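Long-range contact in MIPZ (Caulobacter crescentus, PDB 2XJ9), which is an ATPase that inhibits cell division and positions the division plane, its gradient in the cell probably arising from localized dimerization and nucleoid binding: residues M133-G144 with N195-L206. The protein carries 1 engineered substitution. Sequence-based numbering, arbitrary orientation.
Sequences MNDSFVDFDMLG and NRKRLEDRLNAL. With AGS (phosphothiophosphoric acid-adenylate ester), chain F.
With CG anti to the backbone N (chi1 -178°), the ring of F140 is carried into a hollow on helix 194-210 lined by L199, R202, L203 and L206. L199 CG is also anti to its own N (chi1 -174°), and its two methyls part: CD1 packs 3.7 Å from F140 CD2, while L199 CD2 lies 3.5 Å from D135 OD2. Around the F140 ring, L203 CD1 comes in plane at the edge, 3.8 Å from F140 CE2, and R202 CB lies 3.6 Å from F140 CZ. L206 comes toward F140 from the other segment, its CD2 touching both this ring and L143 CB.

One turn earlier, F137 is a second knob, fitted among N195, R198, L199 and R202. L199 CD1 sits over one face of its ring, offset toward the rim, so this methyl is shared by both phenylalanines. At the edge, N195 ND2 lies in the ring plane, 3.6 Å from F137 CD1, with amide and ring 54° apart. A water accepting from F137 N makes a weak bond to N195 OD1.

Beyond the rings, R196 NH2 meets D135 OD1 edge-on at 3.4 Å in a salt bridge whose hydrogen bond is weak, while R196 NH1 is held by the carbonyl of A189.

Other side chains of 133-144 serve the nucleotide. S136 OG caps V138 N and hydrogen-bonds the ribose O2', and D139 OD1 accepts from O3' at 2.7 Å. D139 OD2 takes both N134 N and N134 ND2, holding the carboxylate in reach of the ribose. N134 OD1 in turn bonds R187 of the second subunit. Knobs-into-holes packing thus backs a ribose-binding loop at the C-terminal end of a parallel strand, in the P-loop NTPase fold of the nucleotide-bound MipZ dimer.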
loop_
_atom_site.group_PDB
_atom_site.type_symbol
_atom_site.label_atom_id
_atom_site.label_comp_id
_atom_site.label_asym_id
_atom_site.label_seq_id
_atom_site.Cartn_x
_atom_site.Cartn_y
_atom_site.Cartn_z
ATOM N N MET A 133 -10.072 0.127 3.673
ATOM C CA MET A 133 -9.260 -1.069 3.579
ATOM C C MET A 133 -9.628 -1.914 2.354
ATOM O O MET A 133 -10.719 -1.771 1.790
ATOM C CB MET A 133 -9.415 -1.912 4.836
ATOM C CG MET A 133 -10.662 -2.768 4.855
ATOM S SD MET A 133 -10.770 -3.779 6.350
ATOM C CE MET A 133 -9.475 -4.989 6.088
ATOM N N ASN A 134 -8.706 -2.787 1.940
ATOM C CA ASN A 134 -8.995 -3.739 0.884
ATOM C C ASN A 134 -9.841 -4.868 1.434
ATOM O O ASN A 134 -9.732 -5.253 2.600
ATOM C CB ASN A 134 -7.721 -4.339 0.289
ATOM C CG ASN A 134 -6.934 -3.355 -0.567
ATOM O OD1 ASN A 134 -7.338 -3.018 -1.672
ATOM N ND2 ASN A 134 -5.774 -2.930 -0.069
ATOM N N ASP A 135 -10.679 -5.398 0.565
ATOM C CA ASP A 135 -11.481 -6.571 0.833
ATOM C C ASP A 135 -10.548 -7.788 0.859
ATOM O O ASP A 135 -10.384 -8.483 -0.134
ATOM C CB ASP A 135 -12.477 -6.686 -0.306
ATOM C CG ASP A 135 -13.563 -7.661 -0.031
ATOM O OD1 ASP A 135 -14.016 -8.315 -1.005
ATOM O OD2 ASP A 135 -13.969 -7.763 1.145
ATOM N N SER A 136 -9.912 -8.036 1.992
ATOM C CA SER A 136 -8.809 -8.977 2.007
ATOM C C SER A 136 -8.315 -9.224 3.427
ATOM O O SER A 136 -8.175 -8.291 4.218
ATOM C CB SER A 136 -7.658 -8.433 1.156
ATOM O OG SER A 136 -6.459 -9.162 1.374
ATOM N N PHE A 137 -8.031 -10.486 3.731
ATOM C CA PHE A 137 -7.534 -10.852 5.027
ATOM C C PHE A 137 -6.128 -10.343 5.323
ATOM O O PHE A 137 -5.723 -10.212 6.480
ATOM C CB PHE A 137 -7.618 -12.339 5.181
ATOM C CG PHE A 137 -8.942 -12.790 5.686
ATOM C CD1 PHE A 137 -9.873 -13.356 4.834
ATOM C CD2 PHE A 137 -9.275 -12.617 7.023
ATOM C CE1 PHE A 137 -11.107 -13.761 5.316
ATOM C CE2 PHE A 137 -10.508 -13.035 7.504
ATOM C CZ PHE A 137 -11.427 -13.599 6.646
ATOM N N VAL A 138 -5.394 -10.040 4.269
ATOM C CA VAL A 138 -4.079 -9.449 4.396
ATOM C C VAL A 138 -4.202 -8.065 5.009
ATOM O O VAL A 138 -3.457 -7.725 5.920
ATOM C CB VAL A 138 -3.386 -9.373 3.021
ATOM C CG1 VAL A 138 -2.004 -8.754 3.139
ATOM C CG2 VAL A 138 -3.306 -10.752 2.415
ATOM N N ASP A 139 -5.151 -7.272 4.518
ATOM C CA ASP A 139 -5.421 -5.960 5.124
ATOM C C ASP A 139 -5.989 -6.136 6.519
ATOM O O ASP A 139 -5.527 -5.518 7.449
ATOM C CB ASP A 139 -6.395 -5.130 4.283
ATOM C CG ASP A 139 -5.764 -4.584 3.006
ATOM O OD1 ASP A 139 -4.897 -5.234 2.406
ATOM O OD2 ASP A 139 -6.146 -3.487 2.580
ATOM N N PHE A 140 -6.979 -7.007 6.647
ATOM C CA PHE A 140 -7.672 -7.192 7.899
ATOM C C PHE A 140 -6.746 -7.485 9.070
ATOM O O PHE A 140 -7.106 -7.255 10.220
ATOM C CB PHE A 140 -8.678 -8.315 7.779
ATOM C CG PHE A 140 -9.480 -8.529 9.025
ATOM C CD1 PHE A 140 -9.139 -9.510 9.933
ATOM C CD2 PHE A 140 -10.578 -7.746 9.293
ATOM C CE1 PHE A 140 -9.889 -9.709 11.070
ATOM C CE2 PHE A 140 -11.324 -7.945 10.431
ATOM C CZ PHE A 140 -10.979 -8.916 11.320
ATOM N N ASP A 141 -5.556 -7.998 8.786
ATOM C CA ASP A 141 -4.660 -8.445 9.853
ATOM C C ASP A 141 -4.031 -7.295 10.640
ATOM O O ASP A 141 -3.427 -7.510 11.687
ATOM C CB ASP A 141 -3.556 -9.317 9.272
ATOM C CG ASP A 141 -2.748 -10.005 10.342
ATOM O OD1 ASP A 141 -1.501 -9.877 10.315
ATOM O OD2 ASP A 141 -3.362 -10.672 11.207
ATOM N N MET A 142 -4.145 -6.076 10.115
ATOM C CA MET A 142 -3.693 -4.880 10.832
ATOM C C MET A 142 -4.803 -4.293 11.709
ATOM O O MET A 142 -4.546 -3.448 12.581
ATOM C CB MET A 142 -3.115 -3.830 9.869
ATOM C CG MET A 142 -1.782 -4.277 9.233
ATOM S SD MET A 142 -0.489 -4.589 10.484
ATOM C CE MET A 142 -0.178 -2.917 11.079
ATOM N N LEU A 143 -6.031 -4.759 11.498
ATOM C CA LEU A 143 -7.112 -4.411 12.422
ATOM C C LEU A 143 -7.318 -5.457 13.535
ATOM O O LEU A 143 -7.428 -5.099 14.697
ATOM C CB LEU A 143 -8.406 -4.109 11.657
ATOM C CG LEU A 143 -8.221 -3.025 10.585
ATOM C CD1 LEU A 143 -9.399 -2.925 9.666
ATOM C CD2 LEU A 143 -7.939 -1.675 11.228
ATOM N N GLY A 144 -7.330 -6.738 13.192
ATOM C CA GLY A 144 -7.588 -7.778 14.166
ATOM C C GLY A 144 -6.994 -9.122 13.790
ATOM O O GLY A 144 -6.908 -9.477 12.612
ATOM N N ASN A 195 -15.255 -15.027 -0.105
ATOM C CA ASN A 195 -14.261 -14.249 0.652
ATOM C C ASN A 195 -14.868 -12.961 1.241
ATOM O O ASN A 195 -14.564 -12.584 2.390
ATOM C CB ASN A 195 -13.009 -13.948 -0.209
ATOM C CG ASN A 195 -11.809 -13.412 0.621
ATOM O OD1 ASN A 195 -11.226 -12.363 0.303
ATOM N ND2 ASN A 195 -11.438 -14.148 1.673
ATOM N N ARG A 196 -15.739 -12.306 0.461
ATOM C CA ARG A 196 -16.413 -11.075 0.902
ATOM C C ARG A 196 -17.354 -11.331 2.078
ATOM O O ARG A 196 -17.660 -10.431 2.862
ATOM C CB ARG A 196 -17.185 -10.431 -0.250
ATOM C CG ARG A 196 -17.862 -9.114 0.120
ATOM C CD ARG A 196 -17.501 -8.007 -0.863
ATOM N NE ARG A 196 -18.175 -8.186 -2.148
ATOM C CZ ARG A 196 -17.595 -8.057 -3.343
ATOM N NH1 ARG A 196 -18.321 -8.247 -4.440
ATOM N NH2 ARG A 196 -16.303 -7.739 -3.450
ATOM N N LYS A 197 -17.798 -12.572 2.198
ATOM C CA LYS A 197 -18.677 -12.953 3.282
ATOM C C LYS A 197 -17.870 -13.306 4.535
ATOM O O LYS A 197 -18.092 -12.731 5.608
ATOM C CB LYS A 197 -19.535 -14.135 2.848
ATOM C CG LYS A 197 -20.861 -14.183 3.554
ATOM C CD LYS A 197 -20.669 -14.035 5.049
ATOM C CE LYS A 197 -21.980 -14.295 5.756
ATOM N NZ LYS A 197 -22.614 -15.529 5.202
ATOM N N ARG A 198 -16.936 -14.248 4.404
ATOM C CA ARG A 198 -16.120 -14.634 5.549
ATOM C C ARG A 198 -15.551 -13.378 6.189
ATOM O O ARG A 198 -15.451 -13.287 7.416
ATOM C CB ARG A 198 -14.969 -15.548 5.142
ATOM C CG ARG A 198 -15.361 -16.819 4.419
ATOM C CD ARG A 198 -14.177 -17.795 4.396
ATOM N NE ARG A 198 -13.859 -18.270 3.077
ATOM C CZ ARG A 198 -13.750 -19.507 2.593
ATOM N NH1 ARG A 198 -13.931 -20.636 3.276
ATOM N NH2 ARG A 198 -13.431 -19.568 1.316
ATOM N N LEU A 199 -15.183 -12.412 5.347
ATOM C CA LEU A 199 -14.546 -11.200 5.830
ATOM C C LEU A 199 -15.589 -10.349 6.525
ATOM O O LEU A 199 -15.361 -9.873 7.636
ATOM C CB LEU A 199 -13.834 -10.444 4.695
ATOM C CG LEU A 199 -12.980 -9.204 4.982
ATOM C CD1 LEU A 199 -12.186 -9.292 6.279
ATOM C CD2 LEU A 199 -12.046 -8.986 3.817
ATOM N N GLU A 200 -16.749 -10.194 5.898
ATOM C CA GLU A 200 -17.769 -9.307 6.451
ATOM C C GLU A 200 -18.176 -9.707 7.861
ATOM O O GLU A 200 -18.468 -8.858 8.687
ATOM C CB GLU A 200 -18.987 -9.222 5.546
ATOM C CG GLU A 200 -20.047 -8.267 6.063
ATOM C CD GLU A 200 -21.125 -7.970 5.034
ATOM O OE1 GLU A 200 -20.810 -7.990 3.819
ATOM O OE2 GLU A 200 -22.286 -7.722 5.443
ATOM N N ASP A 201 -18.173 -11.001 8.141
ATOM C CA ASP A 201 -18.465 -11.467 9.490
ATOM C C ASP A 201 -17.444 -10.940 10.493
ATOM O O ASP A 201 -17.821 -10.321 11.488
ATOM C CB ASP A 201 -18.498 -12.996 9.557
ATOM C CG ASP A 201 -19.543 -13.602 8.631
ATOM O OD1 ASP A 201 -19.256 -14.670 8.032
ATOM O OD2 ASP A 201 -20.648 -13.018 8.503
ATOM N N ARG A 202 -16.156 -11.195 10.254
ATOM C CA ARG A 202 -15.126 -10.774 11.198
ATOM C C ARG A 202 -15.177 -9.255 11.329
ATOM O O ARG A 202 -14.961 -8.693 12.402
ATOM C CB ARG A 202 -13.729 -11.185 10.722
ATOM C CG ARG A 202 -13.595 -12.577 10.149
ATOM C CD ARG A 202 -13.867 -13.680 11.175
ATOM N NE ARG A 202 -15.010 -14.476 10.742
ATOM C CZ ARG A 202 -14.922 -15.573 9.994
ATOM N NH1 ARG A 202 -13.730 -16.020 9.628
ATOM N NH2 ARG A 202 -16.024 -16.228 9.622
ATOM N N LEU A 203 -15.455 -8.594 10.212
ATOM C CA LEU A 203 -15.484 -7.151 10.184
ATOM C C LEU A 203 -16.487 -6.625 11.206
ATOM O O LEU A 203 -16.241 -5.627 11.882
ATOM C CB LEU A 203 -15.858 -6.670 8.791
ATOM C CG LEU A 203 -15.057 -5.461 8.341
ATOM C CD1 LEU A 203 -13.781 -5.366 9.149
ATOM C CD2 LEU A 203 -14.753 -5.605 6.866
ATOM N N ASN A 204 -17.624 -7.298 11.313
ATOM C CA ASN A 204 -18.644 -6.893 12.270
ATOM C C ASN A 204 -18.250 -7.229 13.699
ATOM O O ASN A 204 -18.400 -6.405 14.601
ATOM C CB ASN A 204 -19.999 -7.521 11.926
ATOM C CG ASN A 204 -20.556 -7.010 10.612
ATOM O OD1 ASN A 204 -20.409 -5.833 10.286
ATOM N ND2 ASN A 204 -21.192 -7.893 9.847
ATOM N N ALA A 205 -17.743 -8.439 13.903
ATOM C CA ALA A 205 -17.386 -8.894 15.242
ATOM C C ALA A 205 -16.404 -7.917 15.838
ATOM O O ALA A 205 -16.542 -7.509 16.992
ATOM C CB ALA A 205 -16.780 -10.280 15.191
ATOM N N LEU A 206 -15.422 -7.539 15.020
ATOM C CA LEU A 206 -14.369 -6.615 15.416
ATOM C C LEU A 206 -14.914 -5.242 15.760
ATOM O O LEU A 206 -14.446 -4.607 16.696
ATOM C CB LEU A 206 -13.342 -6.490 14.299
ATOM C CG LEU A 206 -12.080 -5.711 14.656
ATOM C CD1 LEU A 206 -11.468 -6.301 15.883
ATOM C CD2 LEU A 206 -11.088 -5.768 13.497
HETATM P PG AGS F . 2.668 -3.080 2.095
HETATM S S1G AGS F . 3.701 -4.132 2.413
HETATM O O2G AGS F . 3.173 -1.712 1.628
HETATM O O3G AGS F . 1.585 -2.980 3.138
HETATM P PB AGS F . 2.343 -4.882 -0.181
HETATM O O1B AGS F . 3.134 -4.199 -1.258
HETATM O O2B AGS F . 2.883 -5.957 0.711
HETATM O O3B AGS F . 1.863 -3.683 0.814
HETATM P PA AGS F . 0.235 -6.701 -0.578
HETATM O O1A AGS F . 1.114 -7.735 -1.217
HETATM O O2A AGS F . -0.237 -6.919 0.831
HETATM O O3A AGS F . 0.955 -5.292 -0.854
HETATM O "O5'" AGS F . -1.075 -6.507 -1.478
HETATM C "C5'" AGS F . -1.971 -5.422 -1.292
HETATM C "C4'" AGS F . -3.401 -5.983 -1.231
HETATM O "O4'" AGS F . -3.744 -6.506 -2.496
HETATM C "C3'" AGS F . -3.611 -7.138 -0.263
HETATM O "O3'" AGS F . -4.901 -7.054 0.369
HETATM C "C2'" AGS F . -3.587 -8.392 -1.098
HETATM O "O2'" AGS F . -4.594 -9.167 -0.495
HETATM C "C1'" AGS F . -4.057 -7.909 -2.439
HETATM N N9 AGS F . -3.480 -8.386 -3.735
HETATM C C8 AGS F . -2.258 -8.064 -4.185
HETATM N N7 AGS F . -2.073 -8.560 -5.423
HETATM C C5 AGS F . -3.198 -9.196 -5.809
HETATM C C6 AGS F . -3.639 -9.931 -7.028
HETATM N N6 AGS F . -2.820 -10.079 -8.103
HETATM N N1 AGS F . -4.894 -10.437 -7.014
HETATM C C2 AGS F . -5.713 -10.280 -5.939
HETATM N N3 AGS F . -5.380 -9.625 -4.810
HETATM C C4 AGS F . -4.142 -9.067 -4.695
HETATM O O HOH W 1 -8.374 -12.507 2.111
#